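Local coordinates for coat protein (Papaya mosaic virus, PDB 4DOX) that forms the capsid of a flexible filamentous plant virus as an all-helical coat protein, probably packing around the viral RNA, at residues C67-S73 with F138-F143; R108-I113 with A151-P155; W115-D120 with G158-P163; F144-E148 with S162-R168. All coordinates share one frame; numbering follows the deposited sequence.

Contact 1. Residues C67-S73 with F138-F143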
loop_
_atom_site.group_PDB
_atom_site.type_symbol
_atom_site.label_atom_id
_atom_site.label_comp_id
_atom_site.label_asym_id
_atom_site.label_seq_id
_atom_site.Cartn_x
_atom_site.Cartn_y
_atom_site.Cartn_z
ATOM N N CYS A 67 0.254 3.377 9.181
ATOM C CA CYS A 67 0.730 4.364 8.186
ATOM C C CYS A 67 -0.346 5.333 7.739
ATOM O O CYS A 67 -0.042 6.510 7.440
ATOM C CB CYS A 67 1.368 3.674 6.995
ATOM S SG CYS A 67 2.941 2.929 7.513
ATOM N N TYR A 68 -1.598 4.854 7.742
ATOM C CA TYR A 68 -2.767 5.705 7.525
ATOM C C TYR A 68 -2.782 6.913 8.474
ATOM O O TYR A 68 -3.152 8.021 8.036
ATOM C CB TYR A 68 -4.053 4.892 7.649
ATOM C CG TYR A 68 -5.334 5.638 7.339
ATOM C CD1 TYR A 68 -5.877 5.611 6.049
ATOM C CD2 TYR A 68 -6.019 6.330 8.342
ATOM C CE1 TYR A 68 -7.081 6.266 5.749
ATOM C CE2 TYR A 68 -7.210 6.993 8.079
ATOM C CZ TYR A 68 -7.766 6.974 6.778
ATOM O OH TYR A 68 -8.975 7.662 6.492
ATOM N N ASP A 69 -2.361 6.719 9.742
ATOM C CA ASP A 69 -2.293 7.841 10.730
ATOM C C ASP A 69 -0.936 8.563 10.680
ATOM O O ASP A 69 -0.860 9.795 10.656
ATOM C CB ASP A 69 -2.671 7.397 12.165
ATOM C CG ASP A 69 -4.124 6.851 12.259
ATOM O OD1 ASP A 69 -5.063 7.598 11.871
ATOM O OD2 ASP A 69 -4.342 5.662 12.692
ATOM N N ASN A 70 0.130 7.774 10.608
ATOM C CA ASN A 70 1.474 8.282 10.898
ATOM C C ASN A 70 2.388 8.591 9.702
ATOM O O ASN A 70 3.418 9.194 9.887
ATOM C CB ASN A 70 2.166 7.342 11.876
ATOM C CG ASN A 70 1.414 7.228 13.216
ATOM O OD1 ASN A 70 1.411 8.165 14.018
ATOM N ND2 ASN A 70 0.780 6.081 13.453
ATOM N N GLY A 71 2.004 8.216 8.478
ATOM C CA GLY A 71 2.910 8.357 7.345
ATOM C C GLY A 71 3.547 7.031 6.971
ATOM O O GLY A 71 3.598 6.111 7.776
ATOM N N SER A 72 4.004 6.922 5.729
ATOM C CA SER A 72 4.551 5.668 5.178
ATOM C C SER A 72 5.919 5.967 4.552
ATOM O O SER A 72 6.436 5.213 3.744
ATOM C CB SER A 72 3.577 5.057 4.143
ATOM O OG SER A 72 3.417 5.910 3.024
ATOM N N SER A 73 6.488 7.082 4.963
ATOM C CA SER A 73 7.768 7.552 4.483
ATOM C C SER A 73 8.896 6.663 4.952
ATOM O O SER A 73 8.770 5.970 5.955
ATOM C CB SER A 73 7.971 8.974 4.970
ATOM O OG SER A 73 9.334 9.197 5.105
ATOM N N PHE A 138 -10.514 12.808 4.773
ATOM C CA PHE A 138 -10.342 11.396 4.509
ATOM C C PHE A 138 -9.349 11.164 3.399
ATOM O O PHE A 138 -9.064 10.043 3.047
ATOM C CB PHE A 138 -11.698 10.739 4.263
ATOM C CG PHE A 138 -12.493 10.594 5.503
ATOM C CD1 PHE A 138 -13.606 11.400 5.760
ATOM C CD2 PHE A 138 -12.081 9.694 6.471
ATOM C CE1 PHE A 138 -14.306 11.271 6.957
ATOM C CE2 PHE A 138 -12.767 9.566 7.658
ATOM C CZ PHE A 138 -13.887 10.351 7.900
ATOM N N ALA A 139 -8.808 12.263 2.891
ATOM C CA ALA A 139 -7.776 12.273 1.878
ATOM C C ALA A 139 -6.380 12.449 2.495
ATOM O O ALA A 139 -5.377 12.391 1.799
ATOM C CB ALA A 139 -8.061 13.379 0.928
ATOM N N ALA A 140 -6.321 12.677 3.811
ATOM C CA ALA A 140 -5.045 13.150 4.428
ATOM C C ALA A 140 -4.104 11.995 4.831
ATOM O O ALA A 140 -3.603 11.946 5.973
ATOM C CB ALA A 140 -5.293 14.137 5.591
ATOM N N PHE A 141 -3.919 11.055 3.911
ATOM C CA PHE A 141 -2.871 10.077 4.079
ATOM C C PHE A 141 -2.017 10.037 2.849
ATOM O O PHE A 141 -2.487 10.357 1.731
ATOM C CB PHE A 141 -3.370 8.688 4.504
ATOM C CG PHE A 141 -4.358 8.035 3.572
ATOM C CD1 PHE A 141 -4.017 6.856 2.903
ATOM C CD2 PHE A 141 -5.674 8.527 3.436
ATOM C CE1 PHE A 141 -4.962 6.226 2.039
ATOM C CE2 PHE A 141 -6.597 7.902 2.601
ATOM C CZ PHE A 141 -6.251 6.754 1.909
ATOM N N ASP A 142 -0.748 9.676 3.048
ATOM C CA ASP A 142 0.215 9.817 1.982
ATOM C C ASP A 142 0.232 8.724 0.929
ATOM O O ASP A 142 1.122 8.727 0.087
ATOM C CB ASP A 142 1.620 10.081 2.524
ATOM C CG ASP A 142 2.220 8.889 3.261
ATOM O OD1 ASP A 142 1.714 7.750 3.142
ATOM O OD2 ASP A 142 3.236 9.096 3.956
ATOM N N PHE A 143 -0.720 7.797 0.951
ATOM C CA PHE A 143 -0.850 6.844 -0.150
ATOM C C PHE A 143 -2.290 6.773 -0.602
ATOM O O PHE A 143 -2.789 5.710 -1.023
ATOM C CB PHE A 143 -0.330 5.457 0.234
ATOM C CG PHE A 143 -0.917 4.916 1.498
ATOM C CD1 PHE A 143 -0.483 5.394 2.748
ATOM C CD2 PHE A 143 -1.892 3.906 1.452
ATOM C CE1 PHE A 143 -1.007 4.863 3.956
ATOM C CE2 PHE A 143 -2.443 3.371 2.649
ATOM C CZ PHE A 143 -2.002 3.853 3.910
HETATM O O HOH W 1 -0.164 8.898 5.770
HETATM O O HOH W 2 -9.744 7.776 4.148
HETATM O O HOH W 3 -1.702 10.399 7.566
#

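Contact 2. Residues R108-I113 with A151-P155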
loop_
_atom_site.group_PDB
_atom_site.type_symbol
_atom_site.label_atom_id
_atom_site.label_comp_id
_atom_site.label_asym_id
_atom_site.label_seq_id
_atom_site.Cartn_x
_atom_site.Cartn_y
_atom_site.Cartn_z
ATOM N N ARG A 108 0.434 1.608 -0.435
ATOM C CA ARG A 108 -0.325 2.051 -1.567
ATOM C C ARG A 108 -1.083 0.876 -2.140
ATOM O O ARG A 108 -2.205 1.046 -2.615
ATOM C CB ARG A 108 0.598 2.625 -2.617
ATOM C CG ARG A 108 -0.136 3.461 -3.615
ATOM C CD ARG A 108 0.785 4.060 -4.597
ATOM N NE ARG A 108 1.336 5.322 -4.128
ATOM C CZ ARG A 108 2.630 5.580 -4.013
ATOM N NH1 ARG A 108 3.510 4.648 -4.341
ATOM N NH2 ARG A 108 3.033 6.762 -3.559
ATOM N N TYR A 109 -0.470 -0.314 -2.064
ATOM C CA TYR A 109 -1.033 -1.549 -2.609
ATOM C C TYR A 109 -2.317 -1.975 -1.881
ATOM O O TYR A 109 -3.124 -2.780 -2.435
ATOM C CB TYR A 109 0.008 -2.692 -2.549
ATOM C CG TYR A 109 -0.521 -4.030 -3.045
ATOM C CD1 TYR A 109 -0.889 -4.224 -4.411
ATOM C CD2 TYR A 109 -0.641 -5.109 -2.176
ATOM C CE1 TYR A 109 -1.368 -5.477 -4.899
ATOM C CE2 TYR A 109 -1.128 -6.376 -2.642
ATOM C CZ TYR A 109 -1.493 -6.543 -4.008
ATOM O OH TYR A 109 -1.978 -7.761 -4.432
ATOM N N PHE A 110 -2.471 -1.466 -0.641
ATOM C CA PHE A 110 -3.600 -1.779 0.215
ATOM C C PHE A 110 -4.477 -0.561 0.447
ATOM O O PHE A 110 -5.423 -0.617 1.215
ATOM C CB PHE A 110 -3.104 -2.285 1.567
ATOM C CG PHE A 110 -2.363 -3.599 1.488
ATOM C CD1 PHE A 110 -0.967 -3.630 1.455
ATOM C CD2 PHE A 110 -3.073 -4.807 1.433
ATOM C CE1 PHE A 110 -0.276 -4.862 1.346
ATOM C CE2 PHE A 110 -2.380 -6.048 1.342
ATOM C CZ PHE A 110 -0.978 -6.074 1.311
ATOM N N ALA A 111 -4.165 0.548 -0.214
ATOM C CA ALA A 111 -4.957 1.772 -0.056
ATOM C C ALA A 111 -6.487 1.506 -0.106
ATOM O O ALA A 111 -7.203 1.970 0.796
ATOM C CB ALA A 111 -4.542 2.868 -1.044
ATOM N N PRO A 112 -6.992 0.733 -1.116
ATOM C CA PRO A 112 -8.476 0.596 -1.193
ATOM C C PRO A 112 -9.102 -0.106 0.013
ATOM O O PRO A 112 -10.223 0.209 0.392
ATOM C CB PRO A 112 -8.702 -0.200 -2.485
ATOM C CG PRO A 112 -7.477 0.050 -3.275
ATOM C CD PRO A 112 -6.344 0.118 -2.287
ATOM N N ILE A 113 -8.365 -1.014 0.643
ATOM C CA ILE A 113 -8.892 -1.737 1.787
ATOM C C ILE A 113 -8.978 -0.790 3.005
ATOM O O ILE A 113 -9.975 -0.799 3.742
ATOM C CB ILE A 113 -7.985 -2.902 2.153
ATOM C CG1 ILE A 113 -7.637 -3.794 0.947
ATOM C CG2 ILE A 113 -8.593 -3.696 3.252
ATOM C CD1 ILE A 113 -8.844 -4.312 0.195
ATOM N N ALA A 151 -4.836 -1.893 -9.840
ATOM C CA ALA A 151 -3.812 -2.913 -9.567
ATOM C C ALA A 151 -3.559 -3.075 -8.033
ATOM O O ALA A 151 -3.080 -4.126 -7.571
ATOM C CB ALA A 151 -2.535 -2.566 -10.301
ATOM N N ALA A 152 -3.896 -2.041 -7.257
ATOM C CA ALA A 152 -3.867 -2.140 -5.810
ATOM C C ALA A 152 -4.875 -3.197 -5.392
ATOM O O ALA A 152 -5.816 -3.455 -6.165
ATOM C CB ALA A 152 -4.223 -0.785 -5.171
ATOM N N MET A 153 -4.693 -3.795 -4.199
ATOM C CA MET A 153 -5.619 -4.816 -3.714
ATOM C C MET A 153 -6.987 -4.191 -3.469
ATOM O O MET A 153 -7.093 -3.166 -2.822
ATOM C CB MET A 153 -5.082 -5.546 -2.481
ATOM C CG MET A 153 -6.136 -6.453 -1.832
ATOM S SD MET A 153 -5.528 -7.793 -0.770
ATOM C CE MET A 153 -4.091 -8.300 -1.703
ATOM N N GLN A 154 -8.029 -4.804 -4.023
ATOM C CA GLN A 154 -9.414 -4.276 -3.948
ATOM C C GLN A 154 -10.293 -4.842 -2.811
ATOM O O GLN A 154 -10.178 -6.015 -2.444
ATOM C CB GLN A 154 -10.122 -4.478 -5.306
ATOM C CG GLN A 154 -9.356 -3.837 -6.507
ATOM C CD GLN A 154 -9.286 -2.324 -6.411
ATOM O OE1 GLN A 154 -10.251 -1.675 -5.981
ATOM N NE2 GLN A 154 -8.144 -1.751 -6.783
ATOM N N PRO A 155 -11.178 -3.995 -2.243
ATOM C CA PRO A 155 -12.107 -4.587 -1.299
ATOM C C PRO A 155 -13.026 -5.606 -1.997
ATOM O O PRO A 155 -13.284 -5.516 -3.202
ATOM C CB PRO A 155 -12.904 -3.391 -0.755
ATOM C CG PRO A 155 -12.372 -2.212 -1.429
ATOM C CD PRO A 155 -11.638 -2.666 -2.648
#

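Contact 3. Residues W115-D120 with G158-P163. Unlike the reference sequence in segment 158-163: T160 (reference Ile).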
loop_
_atom_site.group_PDB
_atom_site.type_symbol
_atom_site.label_atom_id
_atom_site.label_comp_id
_atom_site.label_asym_id
_atom_site.label_seq_id
_atom_site.Cartn_x
_atom_site.Cartn_y
_atom_site.Cartn_z
ATOM N N TRP A 115 -9.028 2.426 2.927
ATOM C CA TRP A 115 -10.116 3.335 2.564
ATOM C C TRP A 115 -11.464 2.792 3.068
ATOM O O TRP A 115 -12.186 3.487 3.771
ATOM C CB TRP A 115 -10.159 3.539 1.067
ATOM C CG TRP A 115 -11.252 4.452 0.606
ATOM C CD1 TRP A 115 -12.490 4.079 0.126
ATOM C CD2 TRP A 115 -11.208 5.882 0.515
ATOM N NE1 TRP A 115 -13.214 5.186 -0.236
ATOM C CE2 TRP A 115 -12.461 6.308 -0.003
ATOM C CE3 TRP A 115 -10.236 6.853 0.837
ATOM C CZ2 TRP A 115 -12.771 7.671 -0.223
ATOM C CZ3 TRP A 115 -10.545 8.217 0.636
ATOM C CH2 TRP A 115 -11.806 8.602 0.095
ATOM N N ASN A 116 -11.793 1.545 2.751
ATOM C CA ASN A 116 -13.084 1.021 3.194
ATOM C C ASN A 116 -13.161 0.924 4.690
ATOM O O ASN A 116 -14.230 1.045 5.272
ATOM C CB ASN A 116 -13.365 -0.360 2.599
ATOM C CG ASN A 116 -14.031 -0.290 1.242
ATOM O OD1 ASN A 116 -13.790 0.654 0.451
ATOM N ND2 ASN A 116 -14.871 -1.286 0.954
ATOM N N LEU A 117 -12.016 0.709 5.320
ATOM C CA LEU A 117 -12.003 0.513 6.758
ATOM C C LEU A 117 -12.145 1.794 7.587
ATOM O O LEU A 117 -12.755 1.770 8.658
ATOM C CB LEU A 117 -10.760 -0.265 7.169
ATOM C CG LEU A 117 -10.917 -1.728 6.780
ATOM C CD1 LEU A 117 -9.571 -2.403 6.839
ATOM C CD2 LEU A 117 -11.893 -2.374 7.718
ATOM N N ARG A 118 -11.610 2.907 7.084
ATOM C CA ARG A 118 -11.534 4.123 7.866
ATOM C C ARG A 118 -12.397 5.268 7.328
ATOM O O ARG A 118 -12.856 6.096 8.127
ATOM C CB ARG A 118 -10.085 4.575 7.978
ATOM C CG ARG A 118 -9.116 3.506 8.507
ATOM C CD ARG A 118 -8.985 3.557 9.983
ATOM N NE ARG A 118 -8.742 4.925 10.465
ATOM C CZ ARG A 118 -7.636 5.329 11.092
ATOM N NH1 ARG A 118 -6.631 4.476 11.334
ATOM N NH2 ARG A 118 -7.535 6.604 11.485
ATOM N N THR A 119 -12.616 5.333 6.014
ATOM C CA THR A 119 -13.372 6.429 5.406
ATOM C C THR A 119 -14.819 6.573 5.956
ATOM O O THR A 119 -15.537 5.571 6.107
ATOM C CB THR A 119 -13.389 6.279 3.906
ATOM O OG1 THR A 119 -12.039 6.228 3.457
ATOM C CG2 THR A 119 -14.121 7.423 3.220
ATOM N N ASP A 120 -15.204 7.823 6.267
ATOM C CA ASP A 120 -16.452 8.191 6.987
ATOM C C ASP A 120 -16.648 7.488 8.356
ATOM O O ASP A 120 -17.753 7.520 8.910
ATOM C CB ASP A 120 -17.715 8.042 6.096
ATOM C CG ASP A 120 -17.602 8.785 4.762
ATOM O OD1 ASP A 120 -16.900 9.813 4.676
ATOM O OD2 ASP A 120 -18.239 8.334 3.788
ATOM N N GLY A 158 -15.977 -3.825 -3.787
ATOM C CA GLY A 158 -15.636 -2.520 -4.312
ATOM C C GLY A 158 -15.653 -1.482 -3.199
ATOM O O GLY A 158 -16.086 -1.761 -2.038
ATOM N N LEU A 159 -15.186 -0.288 -3.554
ATOM C CA LEU A 159 -15.152 0.830 -2.630
ATOM C C LEU A 159 -16.509 1.143 -2.006
ATOM O O LEU A 159 -17.549 0.959 -2.648
ATOM C CB LEU A 159 -14.636 2.057 -3.361
ATOM C CG LEU A 159 -13.265 1.899 -3.997
ATOM C CD1 LEU A 159 -12.864 3.232 -4.661
ATOM C CD2 LEU A 159 -12.172 1.369 -2.981
ATOM N N THR A 160 -16.502 1.637 -0.763
ATOM C CA THR A 160 -17.752 2.018 -0.071
ATOM C C THR A 160 -18.330 3.294 -0.640
ATOM O O THR A 160 -19.519 3.562 -0.492
ATOM C CB THR A 160 -17.549 2.274 1.390
ATOM O OG1 THR A 160 -16.420 3.127 1.516
ATOM C CG2 THR A 160 -17.263 0.980 2.097
ATOM N N ARG A 161 -17.441 4.108 -1.207
ATOM C CA ARG A 161 -17.772 5.217 -2.115
ATOM C C ARG A 161 -16.476 5.569 -2.870
ATOM O O ARG A 161 -15.378 5.105 -2.495
ATOM C CB ARG A 161 -18.369 6.428 -1.384
ATOM C CG ARG A 161 -17.420 7.129 -0.444
ATOM C CD ARG A 161 -18.011 8.436 0.092
ATOM N NE ARG A 161 -17.215 9.054 1.166
ATOM C CZ ARG A 161 -16.136 9.825 0.987
ATOM N NH1 ARG A 161 -15.669 10.092 -0.243
ATOM N NH2 ARG A 161 -15.522 10.338 2.047
ATOM N N SER A 162 -16.603 6.336 -3.947
ATOM C CA SER A 162 -15.448 6.983 -4.553
ATOM C C SER A 162 -14.996 8.154 -3.719
ATOM O O SER A 162 -15.788 8.700 -2.927
ATOM C CB SER A 162 -15.798 7.474 -5.951
ATOM O OG SER A 162 -15.359 6.477 -6.855
ATOM N N PRO A 163 -13.728 8.568 -3.888
ATOM C CA PRO A 163 -13.367 9.860 -3.304
ATOM C C PRO A 163 -14.158 10.985 -3.975
ATOM O O PRO A 163 -14.584 10.822 -5.102
ATOM C CB PRO A 163 -11.870 9.990 -3.588
ATOM C CG PRO A 163 -11.433 8.739 -4.115
ATOM C CD PRO A 163 -12.557 7.793 -4.310
HETATM O O HOH W 4 -15.818 3.157 4.735
#

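Contact 4. Residues F144-E148 with S162-R168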
loop_
_atom_site.group_PDB
_atom_site.type_symbol
_atom_site.label_atom_id
_atom_site.label_comp_id
_atom_site.label_asym_id
_atom_site.label_seq_id
_atom_site.Cartn_x
_atom_site.Cartn_y
_atom_site.Cartn_z
ATOM N N PHE A 144 -2.961 7.908 -0.487
ATOM C CA PHE A 144 -4.305 8.041 -0.943
ATOM C C PHE A 144 -4.361 7.715 -2.429
ATOM O O PHE A 144 -5.396 7.202 -2.903
ATOM C CB PHE A 144 -4.765 9.458 -0.662
ATOM C CG PHE A 144 -5.963 9.910 -1.466
ATOM C CD1 PHE A 144 -7.275 9.617 -1.035
ATOM C CD2 PHE A 144 -5.794 10.664 -2.631
ATOM C CE1 PHE A 144 -8.386 10.053 -1.753
ATOM C CE2 PHE A 144 -6.901 11.104 -3.367
ATOM C CZ PHE A 144 -8.196 10.801 -2.933
ATOM N N ASP A 145 -3.269 7.985 -3.165
ATOM C CA ASP A 145 -3.252 7.791 -4.634
ATOM C C ASP A 145 -3.388 6.350 -5.021
ATOM O O ASP A 145 -3.450 6.035 -6.211
ATOM C CB ASP A 145 -1.973 8.343 -5.321
ATOM C CG ASP A 145 -0.665 8.001 -4.572
ATOM O OD1 ASP A 145 0.326 8.724 -4.865
ATOM O OD2 ASP A 145 -0.617 7.066 -3.699
ATOM N N GLY A 146 -3.406 5.483 -4.014
ATOM C CA GLY A 146 -3.550 4.053 -4.224
ATOM C C GLY A 146 -5.008 3.647 -4.256
ATOM O O GLY A 146 -5.330 2.560 -4.773
ATOM N N VAL A 147 -5.889 4.505 -3.719
ATOM C CA VAL A 147 -7.309 4.129 -3.530
ATOM C C VAL A 147 -8.030 3.744 -4.835
ATOM O O VAL A 147 -8.789 2.749 -4.894
ATOM C CB VAL A 147 -8.114 5.200 -2.794
ATOM C CG1 VAL A 147 -9.604 4.888 -2.850
ATOM C CG2 VAL A 147 -7.667 5.318 -1.327
ATOM N N GLU A 148 -7.778 4.532 -5.878
ATOM C CA GLU A 148 -8.416 4.292 -7.149
ATOM C C GLU A 148 -7.490 3.592 -8.123
ATOM O O GLU A 148 -7.768 3.583 -9.312
ATOM C CB GLU A 148 -8.978 5.591 -7.734
ATOM C CG GLU A 148 -10.092 6.222 -6.881
ATOM C CD GLU A 148 -10.676 7.546 -7.465
ATOM O OE1 GLU A 148 -9.949 8.566 -7.635
ATOM O OE2 GLU A 148 -11.901 7.574 -7.716
ATOM N N SER A 162 -16.603 6.336 -3.947
ATOM C CA SER A 162 -15.448 6.983 -4.553
ATOM C C SER A 162 -14.996 8.154 -3.719
ATOM O O SER A 162 -15.788 8.700 -2.927
ATOM C CB SER A 162 -15.798 7.474 -5.951
ATOM O OG SER A 162 -15.359 6.477 -6.855
ATOM N N PRO A 163 -13.728 8.568 -3.888
ATOM C CA PRO A 163 -13.367 9.860 -3.304
ATOM C C PRO A 163 -14.158 10.985 -3.975
ATOM O O PRO A 163 -14.584 10.822 -5.102
ATOM C CB PRO A 163 -11.870 9.990 -3.588
ATOM C CG PRO A 163 -11.433 8.739 -4.115
ATOM C CD PRO A 163 -12.557 7.793 -4.310
ATOM N N THR A 164 -14.380 12.102 -3.277
ATOM C CA THR A 164 -14.938 13.309 -3.909
ATOM C C THR A 164 -13.818 14.037 -4.622
ATOM O O THR A 164 -12.655 13.894 -4.250
ATOM C CB THR A 164 -15.572 14.239 -2.882
ATOM O OG1 THR A 164 -14.562 14.733 -2.004
ATOM C CG2 THR A 164 -16.607 13.483 -2.051
ATOM N N GLN A 165 -14.160 14.800 -5.656
ATOM C CA GLN A 165 -13.183 15.644 -6.376
ATOM C C GLN A 165 -12.426 16.561 -5.381
ATOM O O GLN A 165 -11.219 16.759 -5.530
ATOM C CB GLN A 165 -13.880 16.438 -7.509
ATOM C CG GLN A 165 -12.974 17.241 -8.477
ATOM C CD GLN A 165 -11.977 16.393 -9.305
ATOM O OE1 GLN A 165 -12.105 15.169 -9.444
ATOM N NE2 GLN A 165 -10.969 17.062 -9.855
ATOM N N GLU A 166 -13.115 17.078 -4.358
ATOM C CA GLU A 166 -12.460 17.857 -3.312
ATOM C C GLU A 166 -11.361 17.052 -2.603
ATOM O O GLU A 166 -10.251 17.540 -2.404
ATOM C CB GLU A 166 -13.457 18.415 -2.293
ATOM C CG GLU A 166 -12.771 19.288 -1.266
ATOM C CD GLU A 166 -13.650 19.689 -0.098
ATOM O OE1 GLU A 166 -14.791 19.183 -0.023
ATOM O OE2 GLU A 166 -13.201 20.513 0.745
ATOM N N GLU A 167 -11.676 15.823 -2.218
ATOM C CA GLU A 167 -10.669 14.907 -1.676
ATOM C C GLU A 167 -9.507 14.679 -2.639
ATOM O O GLU A 167 -8.352 14.797 -2.217
ATOM C CB GLU A 167 -11.290 13.594 -1.200
ATOM C CG GLU A 167 -12.080 13.762 0.088
ATOM C CD GLU A 167 -13.055 12.626 0.351
ATOM O OE1 GLU A 167 -13.425 11.899 -0.596
ATOM O OE2 GLU A 167 -13.481 12.465 1.505
ATOM N N ARG A 168 -9.790 14.382 -3.915
ATOM C CA ARG A 168 -8.713 14.135 -4.909
ATOM C C ARG A 168 -7.810 15.354 -4.988
ATOM O O ARG A 168 -6.594 15.231 -4.881
ATOM C CB ARG A 168 -9.240 13.746 -6.312
ATOM C CG ARG A 168 -9.906 12.341 -6.367
ATOM C CD ARG A 168 -10.141 11.733 -7.782
ATOM N NE ARG A 168 -11.463 12.115 -8.256
ATOM C CZ ARG A 168 -12.561 11.371 -8.188
ATOM N NH1 ARG A 168 -12.525 10.131 -7.699
ATOM N NH2 ARG A 168 -13.705 11.874 -8.641
#

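Contact 1. Residues C67-S73 with F138-F143
Y68 and F141 form the apolar centre, with Y68 CE1 lying over one face of the F141 ring, near its rim, 3.5 Å from F141 CD2. The two ring planes are tilted by 37° in an oblique pair. Y68 CG is anti to the backbone N (chi1 -175°), which carries the phenol off the side of its helix toward the facing loop. F143 adds a further ring: its edge meets the helix backbone at Y68 N, its CE1 touches C67 CB at 4.0 Å, and F141 CD1 sits over its face. Helix 103-108, through C107, and helix 111-118, through A111 and I114, pack against F143 as well. The contact lies at the C-terminal end of helix 56-70 in this all-helical coat protein, where G71, with positive phi, takes the chain out of the helix while G71 N still bonds to C67 O. Beyond the rings, water bridges the two backbones: one molecule donates to C67 O and accepts from D142 N. Another links the Y68 hydroxyl with F138 O, while Y68 OH also lies at the edge of the F138 ring, 3.7 Å from F138 CD2. At the polar edge the D142 carboxylate takes two bonds from S72. S72 N reaches the syn lone pair of D142 OD2 at 2.9 Å, and S72 OG donates to D142 OD1 at 2.5 Å from 34° out of the carboxylate plane. R104 completes this edge with a salt bridge to D142 and a hydrogen bond to S72 OG.

Contact 2. Residues R108-I113 with A151-P155
M153 meets Y109 through both backbone and side chain. The hydrogen bond across the contact is between backbones: M153 N donates to Y109 O over 2.6 Å. Within the loop, Q154 NE2 donates to A152 O from above the carbonyl plane and folds the amide back over its own backbone. Pi contacts come next. The Y109 ring turns one face to the M153 backbone and side chain, with M153 CB 4.2 Å from the ring centroid and 20° off its normal, a CH-pi contact. The M153 chain leaves extended (chi1 171°), and a bend at its last torsion (chi3 -39°) brings CE to Y109 OH at 3.5 Å. The sulfur makes an oblique Met-aromatic contact with F110, SD lying 5.3 Å from the centroid of that ring. Segment 108-113 is the type I turn R108-A111 and the first turn of helix 111-118, so the irregular loop 151-155 runs along the joint between helices 103-108 and 111-118. F110 also faces L61 and V64 of helix 56-70, and M153 touches T57 there. Aliphatic packing makes up much of the rest. The P112 ring packs on A152, CD to CB 3.7 Å, and its CB touches P155 CD at 3.8 Å, so that proline lies against proline. I113 sends CD1 over the Q154-P155 peptide, 3.4 Å from P155 N, and also packs on M153 CG.

Contact 3. Residues W115-D120 with G158-P163
W115, whose indole reaches across to R161, has its backbone O gripped twice from within its own segment, by T119 N and by T119 OG1 at 2.8 Å; the same hydroxyl lies over one face of the indole. Both bonds lie at the C-terminal end of helix 111-118, which T119 leaves. With chi1 at 180°, the indole swings away from its own backbone N and donates from NE1 to R161 O at 3.1 Å, while CH2 packs on P163 CB. N116 holds the loop by both ends of its amide: OD1 accepts from T160 N at 3.1 Å, above the carbonyl plane, and ND2 gives a straight bond to G158 O. T160 CG2 slides alongside that amide. R161, extended from CG to NE, meets D120 side-on, NE to OD2 2.9 Å and NH2 to OD1 3.0 Å, both acceptors within the guanidinium plane. T119 CG2 covers one face of the guanidinium, 3.4 Å from R161 NH2. A water joins N116 O and T119 O to T160 OG1. Because NH1 also bridges to E167 of helix 165-172, the R161 charge is shared between two carboxylates, which would be expected to favour the ionised form of both.

Contact 4. Residues F144-E148 with S162-R168
The N-terminal end of helix 165-172 and the P163 just before it form one side of this contact, and the short 3-10 turn F144-G146 with the following V147 and E148 forms the other. The far end of the F144 ring meets the start of the helix: its CZ lies 3.8 Å from P163 CB, which sits at the edge of the ring, while CE2 is 3.9 Å from R168 CA. A chi1 of 161° turns the F144 ring away from its own amide nitrogen, directing the CZ end into the corner formed by P163 and the R168 backbone. V147 CG1 touches P163 CD more distantly, and V147 also packs against A111 and W115 of helix 111-118. The helix opens with a capping box. T164 at the N-cap accepts from E167 N on its OG1 at 3.1 Å, and E167 OE1 accepts in turn from T164 N at 2.9 Å. One turn along, R168 crosses E148 at about a right angle. A single nitrogen does the gripping: R168 NH1 is 2.6 Å from E148 OE2 in a salt bridge and 3.0 Å from E148 OE1 in a hydrogen bond, made on the syn side of the carboxylate. Carboxylate and guanidinium are nearly coplanar, 3° apart. E148, stretched out beyond CG, also lays its carboxylate end against the P163 ring, OE2 to CD 3.5 Å. On another edge of the guanidinium, R168 NE makes a weak hydrogen bond to Q165 OE1.

Following the chain, contact 1 starts at the end of helix 56-70 and closes a 64-residue loop when 138-143 returns to it. That loop holds the first halves of contacts 2 and 3, from the end of helix 103-108 to just past helix 111-118, so both cross contact 1; their partners, 151-155 and 158-163, come later in the same order, so contacts 2 and 3 cross each other. Contact 4 follows contact 1 in series, closes a short loop of 13 residues, crosses contacts 2 and 3, and shares S162 and P163 with the latter. The long segment between helices 111-118 and 165-172 is fastened to helices 56-70, 111-118 and 165-172, with R108-D145 bridging contacts 2 and 4.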